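Local structure of LAO/AO transport system kinase (Escherichia coli, 2P67) at residues Glu139-Cys144 / Val152-Val157; Thr164-Ala167 / Cys172-Ser175. The protein belongs to the MeaB group of P-loop NTPases, built as a nucleotide-binding type of alpha/beta domain flanked by additional helices, and is named a transport system kinase. One frame throughout, in Å; residues are numbered along the deposited sequence.

Contact 1. Residues Glu139-Cys144 / Val152-Val157; sequences ELMLLC and VIVETV
In one of its two conformers, V152 reaches from the central sheet to helix 133-146 with both of its methyl groups, each meeting a different residue about one helical turn apart. In that conformer CG2 lies 3.8 Å from C144 CB, the closest approach between the two segments, while CG1 stands 4.1 Å from M141 CG. M141 and V152 cross obliquely, the thioether chain running past the branched tip rather than end-on to it. Further along the strand the approach is slightly longer. M141 SD comes to 4.3 Å from V154 CB, again in one of two valine conformers, and there the methionine chain bends at its third torsion (chi3 81°), carrying CE off the line of the chain. M141 leaves the helix at a slant and its far end does the reaching; C144 has its first side-chain bond directed at the strand and touches with CB.

The looser side is not a solvent side: all four touching residues are buried, and M141 also rests on M169, V154 on V170 and V166, C144 on A88 and M28. More open to solvent is L142, turned off the strand on another side of the helix. Helix and strand axes run nearly antiparallel (161°) at 9.4 Å, as expected where a helix lies on a parallel sheet and the chain returns from it into the next strand of an alpha/beta fold. The charged side chains lie away from the touching residues: E155 pairs with K69 of the probable Walker A loop and E139 with R317 of the second subunit. No hydrogen bond crosses between helix and strand, so between these segments the contact is apolar packing of aliphatic and sulfur surfaces.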
ATOM      1  N   GLU A 139      11.688 -18.881  -8.403  1.00 20.09           N
ATOM      2  CA  GLU A 139      12.741 -19.745  -8.934  1.00 20.31           C
ATOM      3  C   GLU A 139      12.166 -20.924  -9.758  1.00 20.46           C
ATOM      4  O   GLU A 139      12.679 -21.260 -10.837  1.00 20.20           O
ATOM      5  CB  GLU A 139      13.674 -20.204  -7.804  1.00 20.85           C
ATOM      6  CG  GLU A 139      14.414 -19.021  -7.188  1.00 22.71           C
ATOM      7  CD  GLU A 139      15.234 -19.376  -5.975  1.00 27.05           C
ATOM      8  OE1 GLU A 139      14.968 -20.432  -5.341  1.00 28.55           O
ATOM      9  OE2 GLU A 139      16.150 -18.579  -5.669  1.00 26.74           O
ATOM     10  N   LEU A 140      11.089 -21.538  -9.270  1.00 19.42           N
ATOM     11  CA  LEU A 140      10.472 -22.624 -10.002  1.00 19.84           C
ATOM     12  C   LEU A 140       9.907 -22.120 -11.340  1.00 18.95           C
ATOM     13  O   LEU A 140       9.998 -22.818 -12.340  1.00 17.84           O
ATOM     14  CB  LEU A 140       9.379 -23.273  -9.168  1.00 20.28           C
ATOM     15  CG  LEU A 140       9.796 -23.910  -7.827  1.00 22.98           C
ATOM     16  CD1 LEU A 140       8.579 -24.606  -7.243  1.00 27.46           C
ATOM     17  CD2 LEU A 140      10.936 -24.918  -7.982  1.00 26.70           C
ATOM     18  N   MET A 141       9.334 -20.913 -11.330  1.00 18.80           N
ATOM     19  CA  MET A 141       8.847 -20.254 -12.554  1.00 18.98           C
ATOM     20  C   MET A 141       9.985 -20.071 -13.572  1.00 18.27           C
ATOM     21  O   MET A 141       9.811 -20.370 -14.756  1.00 18.26           O
ATOM     22  CB  MET A 141       8.208 -18.887 -12.233  1.00 18.76           C
ATOM     23  CG  MET A 141       6.861 -18.971 -11.506  1.00 20.21           C
ATOM     24  SD  MET A 141       6.246 -17.334 -10.975  1.00 20.34           S
ATOM     25  CE  MET A 141       5.531 -16.749 -12.539  1.00 23.48           C
ATOM     26  N   LEU A 142      11.144 -19.609 -13.100  1.00 18.46           N
ATOM     27  CA  LEU A 142      12.338 -19.496 -13.963  1.00 19.22           C
ATOM     28  C   LEU A 142      12.728 -20.830 -14.603  1.00 18.93           C
ATOM     29  O   LEU A 142      13.009 -20.882 -15.807  1.00 18.15           O
ATOM     30  CB  LEU A 142      13.519 -18.925 -13.183  1.00 19.12           C
ATOM     31  CG  LEU A 142      13.473 -17.465 -12.728  1.00 20.04           C
ATOM     32  CD1 LEU A 142      14.777 -17.134 -12.027  1.00 22.70           C
ATOM     33  CD2 LEU A 142      13.221 -16.491 -13.916  1.00 21.45           C
ATOM     34  N   LEU A 143      12.691 -21.912 -13.821  1.00 19.96           N
ATOM     35  CA  LEU A 143      12.995 -23.250 -14.354  1.00 20.56           C
ATOM     36  C   LEU A 143      12.014 -23.611 -15.466  1.00 20.47           C
ATOM     37  O   LEU A 143      12.421 -24.105 -16.527  1.00 20.65           O
ATOM     38  CB  LEU A 143      13.005 -24.331 -13.245  1.00 20.73           C
ATOM     39  CG  LEU A 143      14.193 -24.213 -12.270  1.00 21.41           C
ATOM     40  CD1 LEU A 143      13.977 -25.085 -11.035  1.00 23.31           C
ATOM     41  CD2 LEU A 143      15.510 -24.550 -12.953  1.00 20.95           C
ATOM     42  N   CYS A 144      10.729 -23.332 -15.252  1.00 19.28           N
ATOM     43  CA  CYS A 144       9.734 -23.585 -16.284  1.00 20.34           C
ATOM     44  C   CYS A 144       9.992 -22.775 -17.567  1.00 20.38           C
ATOM     45  O   CYS A 144       9.796 -23.280 -18.683  1.00 19.91           O
ATOM     46  CB  CYS A 144       8.330 -23.325 -15.755  1.00 20.73           C
ATOM     47  SG  CYS A 144       7.837 -24.465 -14.458  1.00 22.64           S
ATOM     48  N   VAL A 152       3.198 -20.145 -17.876  1.00 19.92           N
ATOM     49  CA  VAL A 152       3.354 -20.602 -16.491  0.50 19.70           C
ATOM     50  C   VAL A 152       2.301 -19.925 -15.634  1.00 19.55           C
ATOM     51  O   VAL A 152       2.191 -18.692 -15.649  1.00 20.19           O
ATOM     52  CB  VAL A 152       4.735 -20.245 -15.881  0.50 19.63           C
ATOM     53  CG1 VAL A 152       4.909 -20.947 -14.524  0.50 18.20           C
ATOM     54  CG2 VAL A 152       5.857 -20.627 -16.826  0.50 21.47           C
ATOM     55  N   ILE A 153       1.554 -20.732 -14.885  1.00 19.62           N
ATOM     56  CA  ILE A 153       0.484 -20.241 -14.017  1.00 19.51           C
ATOM     57  C   ILE A 153       0.874 -20.456 -12.573  1.00 19.78           C
ATOM     58  O   ILE A 153       1.139 -21.598 -12.163  1.00 20.25           O
ATOM     59  CB  ILE A 153      -0.835 -20.991 -14.282  1.00 19.93           C
ATOM     60  CG1 ILE A 153      -1.250 -20.844 -15.754  1.00 20.73           C
ATOM     61  CG2 ILE A 153      -1.958 -20.468 -13.358  1.00 20.08           C
ATOM     62  CD1 ILE A 153      -2.489 -21.643 -16.121  1.00 20.49           C
ATOM     63  N   VAL A 154       0.933 -19.371 -11.804  1.00 19.25           N
ATOM     64  CA  VAL A 154       1.131 -19.499 -10.376  0.50 19.45           C
ATOM     65  C   VAL A 154      -0.236 -19.319  -9.717  1.00 20.07           C
ATOM     66  O   VAL A 154      -0.970 -18.358 -10.005  1.00 19.27           O
ATOM     67  CB  VAL A 154       2.248 -18.547  -9.833  0.50 19.45           C
ATOM     68  CG1 VAL A 154       1.892 -17.054 -10.008  0.50 18.16           C
ATOM     69  CG2 VAL A 154       2.590 -18.879  -8.376  0.50 19.09           C
ATOM     70  N   GLU A 155      -0.610 -20.261  -8.867  1.00 20.67           N
ATOM     71  CA  GLU A 155      -1.954 -20.179  -8.309  1.00 22.37           C
ATOM     72  C   GLU A 155      -1.982 -20.388  -6.807  1.00 23.29           C
ATOM     73  O   GLU A 155      -1.181 -21.131  -6.267  1.00 22.12           O
ATOM     74  CB  GLU A 155      -2.910 -21.126  -9.043  1.00 23.44           C
ATOM     75  CG  GLU A 155      -2.544 -22.592  -8.938  1.00 24.62           C
ATOM     76  CD  GLU A 155      -3.276 -23.285  -7.817  1.00 29.67           C
ATOM     77  OE1 GLU A 155      -3.198 -24.524  -7.752  1.00 33.68           O
ATOM     78  OE2 GLU A 155      -3.946 -22.609  -7.010  1.00 29.46           O
ATOM     79  N   THR A 156      -2.892 -19.692  -6.132  1.00 24.27           N
ATOM     80  CA  THR A 156      -3.065 -19.898  -4.706  1.00 25.95           C
ATOM     81  C   THR A 156      -4.451 -19.404  -4.300  1.00 26.86           C
ATOM     82  O   THR A 156      -5.168 -18.821  -5.104  1.00 24.42           O
ATOM     83  CB  THR A 156      -1.928 -19.242  -3.863  1.00 26.24           C
ATOM     84  OG1 THR A 156      -1.917 -19.778  -2.523  1.00 28.38           O
ATOM     85  CG2 THR A 156      -2.051 -17.709  -3.831  1.00 27.61           C
ATOM     86  N   VAL A 157      -4.807 -19.666  -3.046  1.00 27.98           N
ATOM     87  CA  VAL A 157      -6.074 -19.203  -2.497  1.00 29.54           C
ATOM     88  C   VAL A 157      -6.019 -17.693  -2.322  1.00 30.22           C
ATOM     89  O   VAL A 157      -4.995 -17.137  -1.912  1.00 30.18           O
ATOM     90  CB  VAL A 157      -6.389 -19.888  -1.144  1.00 29.46           C
ATOM     91  CG1 VAL A 157      -7.715 -19.401  -0.593  1.00 30.42           C
ATOM     92  CG2 VAL A 157      -6.448 -21.393  -1.322  1.00 31.42           C
TER

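Contact 2. Residues Thr164-Ala167 / Cys172-Ser175; sequences TEVA and CFIS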
ATOM      1  N   THR A 164      -2.124  -9.613  -3.886  1.00 33.30           N
ATOM      2  CA  THR A 164      -1.063  -8.650  -4.182  1.00 33.76           C
ATOM      3  C   THR A 164       0.315  -9.324  -4.293  1.00 33.16           C
ATOM      4  O   THR A 164       1.119  -8.936  -5.142  1.00 32.92           O
ATOM      5  CB  THR A 164      -1.068  -7.438  -3.228  1.00 34.48           C
ATOM      6  OG1 THR A 164      -0.783  -7.871  -1.895  1.00 37.80           O
ATOM      7  CG2 THR A 164      -2.449  -6.731  -3.256  1.00 33.70           C
ATOM      8  N   GLU A 165       0.545 -10.357  -3.476  1.00 32.59           N
ATOM      9  CA  GLU A 165       1.792 -11.151  -3.511  1.00 31.64           C
ATOM     10  C   GLU A 165       1.985 -11.887  -4.853  1.00 29.93           C
ATOM     11  O   GLU A 165       3.051 -11.810  -5.460  1.00 28.86           O
ATOM     12  CB  GLU A 165       1.829 -12.149  -2.341  1.00 32.93           C
ATOM     13  CG  GLU A 165       1.867 -11.467  -0.969  1.00 36.16           C
ATOM     14  CD  GLU A 165       1.521 -12.404   0.183  1.00 41.53           C
ATOM     15  OE1 GLU A 165       0.885 -13.460  -0.054  1.00 43.75           O
ATOM     16  OE2 GLU A 165       1.880 -12.075   1.337  1.00 44.32           O
ATOM     17  N   VAL A 166       0.941 -12.570  -5.317  1.00 28.37           N
ATOM     18  CA  VAL A 166       0.973 -13.249  -6.626  1.00 26.95           C
ATOM     19  C   VAL A 166       1.101 -12.204  -7.746  1.00 25.52           C
ATOM     20  O   VAL A 166       1.834 -12.389  -8.733  1.00 23.72           O
ATOM     21  CB  VAL A 166      -0.310 -14.096  -6.840  1.00 27.38           C
ATOM     22  CG1 VAL A 166      -0.404 -14.611  -8.277  1.00 27.42           C
ATOM     23  CG2 VAL A 166      -0.356 -15.268  -5.859  1.00 28.64           C
ATOM     24  N   ALA A 167       0.353 -11.109  -7.608  1.00 24.43           N
ATOM     25  CA  ALA A 167       0.300 -10.091  -8.653  1.00 24.10           C
ATOM     26  C   ALA A 167       1.677  -9.549  -8.995  1.00 23.70           C
ATOM     27  O   ALA A 167       1.927  -9.209 -10.142  1.00 23.98           O
ATOM     28  CB  ALA A 167      -0.602  -8.940  -8.215  1.00 24.25           C
ATOM     29  N   CYS A 172      -0.026 -11.108 -15.938  1.00 18.98           N
ATOM     30  CA  CYS A 172      -1.477 -10.897 -15.930  1.00 18.54           C
ATOM     31  C   CYS A 172      -2.075 -11.632 -14.740  1.00 18.70           C
ATOM     32  O   CYS A 172      -1.859 -12.848 -14.588  1.00 18.18           O
ATOM     33  CB  CYS A 172      -2.113 -11.391 -17.241  1.00 19.52           C
ATOM     34  SG  CYS A 172      -3.935 -11.117 -17.335  1.00 20.99           S
ATOM     35  N   PHE A 173      -2.818 -10.879 -13.905  1.00 18.50           N
ATOM     36  CA  PHE A 173      -3.369 -11.400 -12.664  1.00 18.84           C
ATOM     37  C   PHE A 173      -4.885 -11.576 -12.753  1.00 18.96           C
ATOM     38  O   PHE A 173      -5.623 -10.604 -12.997  1.00 18.17           O
ATOM     39  CB  PHE A 173      -3.017 -10.524 -11.463  1.00 19.72           C
ATOM     40  CG  PHE A 173      -3.590 -11.050 -10.190  1.00 22.06           C
ATOM     41  CD1 PHE A 173      -3.134 -12.258  -9.664  1.00 26.29           C
ATOM     42  CD2 PHE A 173      -4.654 -10.410  -9.569  1.00 23.49           C
ATOM     43  CE1 PHE A 173      -3.698 -12.779  -8.499  1.00 28.47           C
ATOM     44  CE2 PHE A 173      -5.223 -10.929  -8.415  1.00 25.31           C
ATOM     45  CZ  PHE A 173      -4.754 -12.109  -7.888  1.00 26.49           C
ATOM     46  N   ILE A 174      -5.324 -12.803 -12.524  1.00 19.00           N
ATOM     47  CA  ILE A 174      -6.732 -13.212 -12.671  1.00 19.92           C
ATOM     48  C   ILE A 174      -7.282 -13.694 -11.325  1.00 20.72           C
ATOM     49  O   ILE A 174      -6.705 -14.578 -10.687  1.00 21.16           O
ATOM     50  CB  ILE A 174      -6.909 -14.329 -13.730  1.00 19.95           C
ATOM     51  CG1 ILE A 174      -6.366 -13.894 -15.101  1.00 20.56           C
ATOM     52  CG2 ILE A 174      -8.401 -14.731 -13.836  1.00 20.18           C
ATOM     53  CD1 ILE A 174      -5.089 -14.602 -15.516  1.00 21.91           C
ATOM     54  N   SER A 175      -8.399 -13.117 -10.896  1.00 20.20           N
ATOM     55  CA  SER A 175      -8.988 -13.484  -9.609  1.00 20.70           C
ATOM     56  C   SER A 175     -10.325 -14.172  -9.831  1.00 21.28           C
ATOM     57  O   SER A 175     -11.182 -13.635 -10.515  1.00 20.95           O
ATOM     58  CB  SER A 175      -9.179 -12.252  -8.725  1.00 20.83           C
ATOM     59  OG  SER A 175      -9.918 -12.579  -7.549  1.00 23.90           O
TER
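The ring of F173 has A167 CB over one face and V166 CG1 at its edge, near the ring plane, so two successive helix residues meet it in different ways. Above the face, A167 CB is 4.2 Å from F173 CG, over the root of the ring rather than its far end. At the edge, V166 CG1 touches the side of the ring, 3.8 Å from F173 CE1 and 3.9 Å from F173 CD1, while V166 CB follows at 4.0 Å from F173 CE1. The valine contact is thus spread along one ring bond. The side chains of V166 and F173 cross at about a right angle. The first side-chain bond of F173 is directed at the helix, and with CG anti to the backbone N (chi1 180°) the ring reaches V166 and A167; a second torsion of 67° sets the turn that offers a face to the alanine and an edge to the valine. Between the two segments no hydrogen bond forms.

Helix 162-167 is the short connection leading from strand 151-157 to strand 172-177, and both strands belong to the parallel sheet with strand 57-63 between them. The arrangement is therefore a beta-alpha-beta crossover of the P-loop NTPase fold, the helix lying against the sheet it bridges and F173 of the returning strand packing under the helix. The strand backbone bonds its sheet neighbours, C172 and I174 pairing with G60, and F173 N in addition donates to D197 OD2. T62 of strand 57-63 touches the phenylalanine from the sheet, while V195 of helix 190-195 packs on both A167 and F173 and continues the apolar layer.

How the contacts relate
Contacts 1 and 2 follow one another along the chain, their centres about 12 Å apart, and both are built on the same parallel sheet. Strand 151-157 of contact 1 leads into helix 162-167 of contact 2, and the two touch directly: T156 CG2 is 3.6 Å from V166 CG2, and in the V154 conformer modelled here V154 CG1 is 3.8 Å from V166 CG1. Through V166 the helix of contact 2 thus packs on the strand of contact 1. The sodium ion, at a site that includes R272 and S276, lies about 9 Å from the side chain of M141 and about 13 Å from that of A167, so neither side chain coordinates it.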